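Peptidase S8 and S53, subtilisin, kexin, sedolisin (Mycobacterium smegmatis, PDB 4KG7) is a mycosin protease (MycP3) of the ESX-3 type VII secretion system, a subtilisin-like serine endopeptidase that probably cleaves proteins at the cell membrane. Local coordinates at residues V71-V76 with I178-C183; V209-A214 with Y320-V325. One frame throughout, in Å; residues are numbered along the deposited sequence.

Contact 1 of 2, residues V71-V76 with I178-C183; sequences VIDTGV and ISLVTC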
# COMPACT_ATOMS: atom_id res chain seq x y z
N VAL A 71 -4.89 -0.44 -7.33
CA VAL A 71 -5.09 -0.05 -5.94
C VAL A 71 -6.01 -1.13 -5.35
O VAL A 71 -7.20 -1.16 -5.64
CB VAL A 71 -5.71 1.36 -5.89
CG1 VAL A 71 -6.04 1.76 -4.45
CG2 VAL A 71 -4.77 2.37 -6.51
N ILE A 72 -5.40 -2.03 -4.58
CA ILE A 72 -6.10 -3.12 -3.91
C ILE A 72 -6.41 -2.58 -2.54
O ILE A 72 -5.53 -2.45 -1.73
CB ILE A 72 -5.24 -4.38 -3.90
CG1 ILE A 72 -4.93 -4.82 -5.34
CG2 ILE A 72 -5.92 -5.46 -3.09
CD1 ILE A 72 -4.14 -6.12 -5.41
N ASP A 73 -7.67 -2.18 -2.30
CA ASP A 73 -7.95 -1.35 -1.13
C ASP A 73 -9.45 -1.38 -0.82
O ASP A 73 -10.12 -2.38 -1.07
CB ASP A 73 -7.43 0.06 -1.38
CG ASP A 73 -6.95 0.75 -0.13
OD1 ASP A 73 -7.80 1.10 0.69
OD2 ASP A 73 -5.72 1.00 0.05
N THR A 74 -9.96 -0.31 -0.22
CA THR A 74 -11.36 -0.21 0.17
C THR A 74 -12.26 0.37 -0.94
O THR A 74 -13.39 0.81 -0.66
CB THR A 74 -11.53 0.68 1.42
OG1 THR A 74 -11.25 2.05 1.10
CG2 THR A 74 -10.66 0.23 2.61
N GLY A 75 -11.80 0.35 -2.20
CA GLY A 75 -12.51 1.04 -3.28
C GLY A 75 -11.98 2.44 -3.45
O GLY A 75 -11.34 3.01 -2.53
N VAL A 76 -12.27 3.02 -4.61
CA VAL A 76 -11.83 4.36 -4.95
C VAL A 76 -13.01 5.11 -5.50
O VAL A 76 -13.62 4.68 -6.48
CB VAL A 76 -10.70 4.36 -6.00
CG1 VAL A 76 -10.31 5.78 -6.42
CG2 VAL A 76 -9.47 3.64 -5.48
N ILE A 178 -0.71 -2.24 -2.25
CA ILE A 178 -1.44 -2.91 -1.19
C ILE A 178 -1.18 -2.13 0.10
O ILE A 178 -0.27 -2.42 0.86
CB ILE A 178 -1.02 -4.40 -1.06
CG1 ILE A 178 -1.08 -5.12 -2.41
CG2 ILE A 178 -1.84 -5.12 -0.01
CD1 ILE A 178 -0.43 -6.48 -2.45
N SER A 179 -2.02 -1.11 0.32
CA SER A 179 -1.86 -0.25 1.49
C SER A 179 -2.52 -0.77 2.76
O SER A 179 -2.22 -0.27 3.87
CB SER A 179 -2.37 1.15 1.17
OG SER A 179 -1.47 1.86 0.36
N LEU A 180 -3.42 -1.73 2.63
CA LEU A 180 -4.00 -2.42 3.77
C LEU A 180 -3.04 -3.48 4.30
O LEU A 180 -2.25 -4.05 3.53
CB LEU A 180 -5.33 -3.06 3.39
CG LEU A 180 -6.44 -2.11 2.86
CD1 LEU A 180 -7.67 -2.88 2.40
CD2 LEU A 180 -6.73 -1.07 3.91
N VAL A 181 -3.12 -3.73 5.59
CA VAL A 181 -2.22 -4.64 6.31
C VAL A 181 -3.04 -5.59 7.17
O VAL A 181 -3.99 -5.16 7.85
CB VAL A 181 -1.30 -3.84 7.27
CG1 VAL A 181 -0.38 -4.74 8.09
CG2 VAL A 181 -0.48 -2.83 6.50
N THR A 182 -2.65 -6.85 7.18
CA THR A 182 -3.12 -7.83 8.14
C THR A 182 -1.92 -8.37 8.90
O THR A 182 -0.90 -8.69 8.29
CB THR A 182 -3.85 -8.98 7.44
OG1 THR A 182 -4.96 -8.43 6.71
CG2 THR A 182 -4.32 -10.05 8.43
N CYS A 183 -2.03 -8.49 10.22
CA CYS A 183 -0.97 -9.06 11.02
C CYS A 183 -1.47 -10.30 11.72
O CYS A 183 -2.66 -10.38 12.06
CB CYS A 183 -0.45 -8.08 12.05
SG CYS A 183 0.51 -6.71 11.31
O HOH W 1 -3.98 -0.20 -1.58
O HOH W 2 -4.45 -3.14 0.51
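Leu180 meets Asp73 through two torsions: chi1 of -59° sets CG of Leu180 anti to its own carbonyl carbon, while Asp73, with chi1 at -148°, swings its carboxylate toward residues 178-183. This is the C-terminal end of the parallel sheet of a subtilisin fold, where the active site lies and strands 68-73 and 175-178, side by side in the sheet, part; Asp73 is the predicted charge-relay aspartate. The two methyls of Leu180 divide the work. CD1 lies 3.9 Å from CA of Asp73, against the backbone, and CD2 is 4.0 Å from OD1 of the same residue. The other carboxylate oxygen, OD2, lies 3.5 Å from CB of Ser179, whose OG turns instead to the carbonyl of Ser319 and to ND2 of Asn177. On one face of the sheet, CD1 of Ile72 and CG1 of Ile178 approach to 4.4 Å, and Ile72 also packs on helix 150-170.

No direct hydrogen bond joins the segments; two waters do. Water 1 accepts from Ser179 N at 2.9 Å and is hydrogen-bonded to Ile72 O and to Asp73 OD2. Water 2 donates to Ile72 O at 2.6 Å and accepts from Leu180 N at 2.7 Å. In subtilisins the chain that follows the strand equivalent to 175-178 lines the substrate cleft, and the partly exposed Leu180 is consistent with that. The predicted relay partner His104 binds OD1 through ND1, while Thr74 N reaches the anti lone pair of the same oxygen at 2.7 Å, with an N-H...O angle of 149°.

Contact 2 of 2, residues V209-A214 with Y320-V325; sequences VIVAAA and YAAAYV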
# COMPACT_ATOMS: atom_id res chain seq x y z
N VAL A 209 5.59 -4.66 -10.18
CA VAL A 209 6.15 -4.19 -8.92
C VAL A 209 5.03 -4.13 -7.89
O VAL A 209 4.06 -3.39 -8.05
CB VAL A 209 6.77 -2.79 -9.07
CG1 VAL A 209 7.22 -2.26 -7.72
CG2 VAL A 209 7.96 -2.85 -10.01
N ILE A 210 5.17 -4.92 -6.82
CA ILE A 210 4.16 -5.00 -5.79
C ILE A 210 4.68 -4.26 -4.57
O ILE A 210 5.77 -4.53 -4.08
CB ILE A 210 3.83 -6.45 -5.39
CG1 ILE A 210 3.45 -7.32 -6.62
CG2 ILE A 210 2.73 -6.50 -4.34
CD1 ILE A 210 3.39 -8.80 -6.28
N VAL A 211 3.91 -3.31 -4.12
CA VAL A 211 4.25 -2.42 -3.02
C VAL A 211 3.22 -2.60 -1.92
O VAL A 211 2.02 -2.50 -2.19
CB VAL A 211 4.26 -0.93 -3.48
CG1 VAL A 211 4.64 0.02 -2.36
CG2 VAL A 211 5.20 -0.74 -4.66
N ALA A 212 3.69 -2.80 -0.69
CA ALA A 212 2.81 -3.05 0.46
C ALA A 212 3.19 -2.18 1.65
O ALA A 212 4.37 -1.99 1.94
CB ALA A 212 2.86 -4.53 0.86
N ALA A 213 2.21 -1.67 2.37
CA ALA A 213 2.46 -0.98 3.61
C ALA A 213 3.05 -1.93 4.66
O ALA A 213 2.58 -3.06 4.78
CB ALA A 213 1.15 -0.40 4.14
N ALA A 214 4.04 -1.48 5.44
CA ALA A 214 4.69 -2.37 6.43
C ALA A 214 3.80 -2.66 7.63
O ALA A 214 3.97 -3.68 8.28
CB ALA A 214 5.99 -1.75 6.90
N TYR A 320 -0.20 5.25 3.52
CA TYR A 320 0.08 6.42 2.68
C TYR A 320 1.50 6.41 2.16
O TYR A 320 1.75 6.84 1.04
CB TYR A 320 -0.27 7.71 3.45
CG TYR A 320 -1.68 7.65 4.01
CD1 TYR A 320 -2.76 7.54 3.17
CD2 TYR A 320 -1.92 7.63 5.39
CE1 TYR A 320 -4.06 7.41 3.64
CE2 TYR A 320 -3.22 7.51 5.87
CZ TYR A 320 -4.28 7.41 5.00
OH TYR A 320 -5.55 7.28 5.51
N ALA A 321 2.44 5.92 2.98
CA ALA A 321 3.83 5.75 2.59
C ALA A 321 3.90 4.81 1.39
O ALA A 321 4.59 5.07 0.40
CB ALA A 321 4.63 5.19 3.77
N ALA A 322 3.21 3.67 1.49
CA ALA A 322 3.18 2.72 0.36
C ALA A 322 2.66 3.38 -0.91
O ALA A 322 3.21 3.19 -1.99
CB ALA A 322 2.32 1.51 0.71
N ALA A 323 1.60 4.17 -0.76
CA ALA A 323 1.02 4.83 -1.91
C ALA A 323 2.04 5.72 -2.60
O ALA A 323 2.18 5.69 -3.82
CB ALA A 323 -0.19 5.64 -1.49
N TYR A 324 2.78 6.49 -1.82
CA TYR A 324 3.85 7.32 -2.41
C TYR A 324 4.83 6.46 -3.18
O TYR A 324 5.23 6.84 -4.29
CB TYR A 324 4.57 8.10 -1.31
CG TYR A 324 3.90 9.37 -0.87
CD1 TYR A 324 3.63 10.39 -1.80
CD2 TYR A 324 3.65 9.65 0.48
CE1 TYR A 324 3.05 11.58 -1.44
CE2 TYR A 324 3.07 10.84 0.86
CZ TYR A 324 2.81 11.82 -0.09
OH TYR A 324 2.27 13.03 0.29
N VAL A 325 5.29 5.35 -2.60
CA VAL A 325 6.22 4.51 -3.28
C VAL A 325 5.66 3.92 -4.57
O VAL A 325 6.37 3.85 -5.57
CB VAL A 325 6.79 3.42 -2.36
CG1 VAL A 325 7.68 2.43 -3.13
CG2 VAL A 325 7.59 4.07 -1.24
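Ala322 is the tight point of this contact, gripped from two directions. Its CB sits 3.6 Å from the backbone N of Ala213, and the two methyl carbons, Ala322 CB and Ala213 CB, are 4.1 Å apart. The same Ala322 methyl also lies 3.9 Å from the carbonyl carbon of Ala212, whose own side chain points away from the helix. Val211 holds CG1 anti to its backbone N (chi1 -179°), and that methyl lies 3.5 Å from the carbonyl O of Ala322. With just a methyl between the backbones at Ala322, the axes of strand 209-213 and of helix residues 320-325 come within 6.9 Å. Their directions differ by 160°, nearly antiparallel, which places Ala322 beside the C-terminal end of the strand. Residues 320-325 belong to helix 318-335, the central helix of the subtilisin fold, packed on the parallel sheet; it carries Ser319, the predicted nucleophile, with a side chain about 5 Å from that of Ala213.

The valine pair is looser. CG1 of Val211 meets CG1 of Val325 at 4.0 Å, the two side chains crossing at a slant, and the side chain of Val209 stays 6.5 Å from residues 320-325. This looser end does not face solvent: Val211 also packs on Val262 of strand 259-265, and Val325 on Ala285 of strand 281-286.

Both contacts are largely buried and share the parallel sheet, with centres about 10 Å apart; Leu180 in contact 1 is the one touching residue that is partly exposed. They join where strands 175-178 and 209-213 lie next to each other: Ile178 N is 2.7 Å from Val211 O, and Ile178 O is 3.0 Å from Ala213 N, both probable hydrogen bonds. Contact 1, at the diverging ends of two neighbouring strands, combines apolar packing by Leu180 and the isoleucines with water bridges. Contact 2 packs a helix on the sheet through methyl groups set against each other and against backbone atoms, with no hydrogen bond across. Asp73, a predicted relay residue, is part of contact 1, and Ser319 directly precedes residues 320-325.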